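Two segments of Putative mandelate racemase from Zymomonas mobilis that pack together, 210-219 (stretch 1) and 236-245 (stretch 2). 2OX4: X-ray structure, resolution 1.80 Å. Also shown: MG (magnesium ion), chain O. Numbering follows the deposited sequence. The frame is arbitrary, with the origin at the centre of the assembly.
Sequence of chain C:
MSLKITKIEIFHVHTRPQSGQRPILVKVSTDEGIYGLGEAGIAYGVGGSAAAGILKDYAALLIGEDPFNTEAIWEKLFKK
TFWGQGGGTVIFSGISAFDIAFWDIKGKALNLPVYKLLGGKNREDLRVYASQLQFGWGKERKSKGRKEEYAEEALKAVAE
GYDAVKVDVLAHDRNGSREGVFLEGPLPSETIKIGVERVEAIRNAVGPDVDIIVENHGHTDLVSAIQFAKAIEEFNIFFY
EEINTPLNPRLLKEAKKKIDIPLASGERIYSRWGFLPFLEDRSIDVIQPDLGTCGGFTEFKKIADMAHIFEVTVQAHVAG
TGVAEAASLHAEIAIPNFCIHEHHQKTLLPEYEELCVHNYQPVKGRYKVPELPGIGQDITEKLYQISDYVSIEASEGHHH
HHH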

# COMPACT_ATOMS: atom_id res chain seq x y z
N VAL C 210 30.80 -10.75 25.93
CA VAL C 210 31.22 -11.37 24.68
C VAL C 210 29.95 -11.61 23.88
O VAL C 210 29.03 -12.28 24.34
CB VAL C 210 31.98 -12.71 24.94
CG1 VAL C 210 32.23 -13.45 23.63
CG2 VAL C 210 33.30 -12.46 25.69
N ASP C 211 29.87 -11.02 22.69
CA ASP C 211 28.65 -11.12 21.90
C ASP C 211 28.54 -12.46 21.18
O ASP C 211 29.55 -13.06 20.80
CB ASP C 211 28.55 -9.95 20.93
CG ASP C 211 28.22 -8.66 21.65
OD1 ASP C 211 27.22 -8.62 22.40
OD2 ASP C 211 28.97 -7.69 21.46
N ILE C 212 27.30 -12.93 21.01
CA ILE C 212 27.03 -14.20 20.37
C ILE C 212 26.12 -13.92 19.16
O ILE C 212 25.04 -13.37 19.32
CB ILE C 212 26.30 -15.17 21.33
CG1 ILE C 212 27.13 -15.41 22.60
CG2 ILE C 212 25.99 -16.49 20.61
CD1 ILE C 212 26.35 -16.12 23.74
N ILE C 213 26.60 -14.31 17.99
CA ILE C 213 25.82 -14.28 16.76
C ILE C 213 25.36 -15.71 16.45
O ILE C 213 26.15 -16.65 16.52
CB ILE C 213 26.70 -13.76 15.59
CG1 ILE C 213 27.18 -12.34 15.89
CG2 ILE C 213 25.95 -13.87 14.25
CD1 ILE C 213 28.48 -12.00 15.22
N VAL C 214 24.08 -15.87 16.14
CA VAL C 214 23.54 -17.17 15.78
C VAL C 214 23.34 -17.29 14.26
O VAL C 214 22.65 -16.46 13.66
CB VAL C 214 22.25 -17.48 16.58
CG1 VAL C 214 21.57 -18.76 16.04
CG2 VAL C 214 22.58 -17.64 18.09
N GLU C 215 23.94 -18.31 13.67
CA GLU C 215 23.98 -18.53 12.22
C GLU C 215 23.07 -19.72 11.87
O GLU C 215 23.32 -20.84 12.32
CB GLU C 215 25.44 -18.81 11.84
CG GLU C 215 25.71 -19.64 10.58
CD GLU C 215 25.63 -18.82 9.32
OE1 GLU C 215 26.69 -18.44 8.77
OE2 GLU C 215 24.50 -18.57 8.84
N ASN C 216 22.02 -19.49 11.08
CA ASN C 216 21.15 -20.59 10.63
C ASN C 216 21.51 -21.23 9.28
O ASN C 216 20.96 -22.29 8.91
CB ASN C 216 19.66 -20.18 10.64
CG ASN C 216 19.04 -20.16 12.04
OD1 ASN C 216 17.82 -20.04 12.20
ND2 ASN C 216 19.88 -20.25 13.06
N HIS C 217 22.43 -20.60 8.53
CA HIS C 217 22.91 -21.13 7.24
C HIS C 217 21.82 -21.34 6.18
O HIS C 217 21.98 -22.17 5.28
CB HIS C 217 23.71 -22.43 7.42
CG HIS C 217 25.18 -22.23 7.63
ND1 HIS C 217 25.83 -22.66 8.77
CD2 HIS C 217 26.12 -21.65 6.85
CE1 HIS C 217 27.12 -22.34 8.68
NE2 HIS C 217 27.31 -21.73 7.53
N GLY C 218 20.70 -20.63 6.30
CA GLY C 218 19.57 -20.84 5.39
C GLY C 218 18.93 -22.23 5.47
O GLY C 218 18.21 -22.63 4.56
N HIS C 219 19.19 -22.96 6.55
CA HIS C 219 18.62 -24.30 6.76
C HIS C 219 17.19 -24.24 7.26
O HIS C 219 16.39 -25.15 7.02
CB HIS C 219 19.46 -25.07 7.79
CG HIS C 219 20.84 -25.40 7.33
ND1 HIS C 219 21.91 -25.49 8.19
CD2 HIS C 219 21.32 -25.67 6.09
CE1 HIS C 219 23.00 -25.81 7.51
NE2 HIS C 219 22.67 -25.91 6.23
N ASN C 236 20.38 -12.56 24.78
CA ASN C 236 20.99 -11.37 24.16
C ASN C 236 21.82 -11.70 22.91
O ASN C 236 23.05 -11.61 22.91
CB ASN C 236 21.82 -10.56 25.19
CG ASN C 236 22.38 -9.26 24.62
OD1 ASN C 236 23.53 -8.90 24.88
ND2 ASN C 236 21.56 -8.55 23.84
N ILE C 237 21.13 -12.11 21.86
CA ILE C 237 21.77 -12.50 20.61
C ILE C 237 22.11 -11.24 19.83
O ILE C 237 21.25 -10.38 19.64
CB ILE C 237 20.84 -13.45 19.80
CG1 ILE C 237 20.46 -14.67 20.64
CG2 ILE C 237 21.47 -13.85 18.45
CD1 ILE C 237 21.66 -15.44 21.18
N PHE C 238 23.36 -11.12 19.38
CA PHE C 238 23.86 -9.89 18.77
C PHE C 238 23.16 -9.67 17.42
O PHE C 238 22.58 -8.61 17.17
CB PHE C 238 25.38 -10.03 18.56
CG PHE C 238 26.08 -8.74 18.29
CD1 PHE C 238 26.05 -7.70 19.22
CD2 PHE C 238 26.78 -8.56 17.11
CE1 PHE C 238 26.70 -6.51 18.98
CE2 PHE C 238 27.44 -7.35 16.84
CZ PHE C 238 27.41 -6.33 17.78
N PHE C 239 23.21 -10.68 16.57
CA PHE C 239 22.32 -10.77 15.41
C PHE C 239 22.14 -12.21 14.97
O PHE C 239 22.80 -13.11 15.48
CB PHE C 239 22.70 -9.79 14.27
CG PHE C 239 24.11 -9.93 13.72
CD1 PHE C 239 24.44 -10.97 12.84
CD2 PHE C 239 25.08 -8.98 14.00
CE1 PHE C 239 25.72 -11.08 12.29
CE2 PHE C 239 26.38 -9.09 13.46
CZ PHE C 239 26.69 -10.14 12.60
N TYR C 240 21.22 -12.41 14.02
CA TYR C 240 20.64 -13.71 13.71
C TYR C 240 20.70 -13.80 12.20
O TYR C 240 20.02 -13.03 11.50
CB TYR C 240 19.19 -13.69 14.21
CG TYR C 240 18.41 -15.00 14.23
CD1 TYR C 240 19.05 -16.24 14.35
CD2 TYR C 240 17.01 -14.98 14.19
CE1 TYR C 240 18.29 -17.44 14.39
CE2 TYR C 240 16.26 -16.15 14.23
CZ TYR C 240 16.90 -17.37 14.33
OH TYR C 240 16.14 -18.52 14.37
N GLU C 241 21.54 -14.71 11.69
CA GLU C 241 22.03 -14.66 10.31
C GLU C 241 21.41 -15.76 9.43
O GLU C 241 21.33 -16.93 9.84
CB GLU C 241 23.57 -14.76 10.27
CG GLU C 241 24.12 -15.09 8.88
CD GLU C 241 25.65 -15.15 8.82
OE1 GLU C 241 26.31 -14.69 9.77
OE2 GLU C 241 26.18 -15.64 7.79
N GLU C 242 21.01 -15.37 8.21
CA GLU C 242 20.52 -16.29 7.17
C GLU C 242 19.44 -17.24 7.68
O GLU C 242 19.63 -18.46 7.71
CB GLU C 242 21.66 -17.04 6.50
CG GLU C 242 22.43 -16.21 5.45
CD GLU C 242 22.77 -17.03 4.21
OE1 GLU C 242 23.58 -17.97 4.34
OE2 GLU C 242 22.22 -16.74 3.12
N ILE C 243 18.31 -16.68 8.08
CA ILE C 243 17.30 -17.46 8.78
C ILE C 243 16.33 -18.18 7.82
O ILE C 243 15.51 -18.98 8.25
CB ILE C 243 16.54 -16.60 9.78
CG1 ILE C 243 15.68 -15.55 9.04
CG2 ILE C 243 17.53 -15.90 10.73
CD1 ILE C 243 14.71 -14.81 9.96
N ASN C 244 16.43 -17.87 6.53
CA ASN C 244 15.60 -18.54 5.53
C ASN C 244 16.22 -18.49 4.13
O ASN C 244 17.42 -18.20 3.98
CB ASN C 244 14.17 -17.98 5.55
CG ASN C 244 14.09 -16.58 4.96
OD1 ASN C 244 15.09 -15.86 4.89
ND2 ASN C 244 12.90 -16.19 4.52
N THR C 245 15.43 -18.77 3.11
CA THR C 245 15.89 -18.66 1.73
C THR C 245 15.72 -17.20 1.26
O THR C 245 14.64 -16.62 1.43
CB THR C 245 15.12 -19.65 0.83
OG1 THR C 245 15.44 -20.99 1.24
CG2 THR C 245 15.48 -19.46 -0.65
MG MG O . 26.89 -17.35 6.83
O HOH W 1 25.47 -10.92 22.22
O HOH W 2 24.97 -18.34 6.37
O HOH W 3 27.88 -19.23 5.79
O HOH W 4 28.91 -16.91 7.15

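Strand 211-215 runs parallel to strand 239-241, their directions 22° apart. Because parallel neighbours offset donors and acceptors, Val-214 bonds to the residues flanking Tyr-240: its N donates to Phe-239 O (3.1 Å), and its O accepts from Glu-241 N (2.9 Å). Phe-238 N to Ile-212 O (2.8 Å) precedes this pair, and Asn-216 N to Glu-241 O (2.9 Å) follows it. Beyond the strands, a type I' turn from Asn-216 to His-219 lets Gly-218 N reach Glu-242 O at 2.8 Å; the positive phi of Gly-218 (63°) favours glycine.

Apolar contacts pack along part of this ladder. Ile-213 lays CG1 over one face of the Phe-239 ring, 4.0 Å from its centroid, a CH-pi contact suited to a branched aliphatic chain. Val-214 and Tyr-240 share a sheet face, with Val-214 CG1 3.9 Å from Tyr-240 CE1; Val-214 CG2 also meets Ile-237 CD1 at 3.9 Å.

On the other face, Glu-215 and Glu-241 carry like charges, yet Glu-215 OE1 and Glu-241 OE2 lie 3.0 Å apart because both bind magnesium, at 2.2 and 2.1 Å respectively. The cation offsets their repulsion. Water 2, itself a magnesium ligand, donates to Glu-215 OE2 and Glu-242 OE1, both at 2.5 Å, tying a third carboxylate to the site.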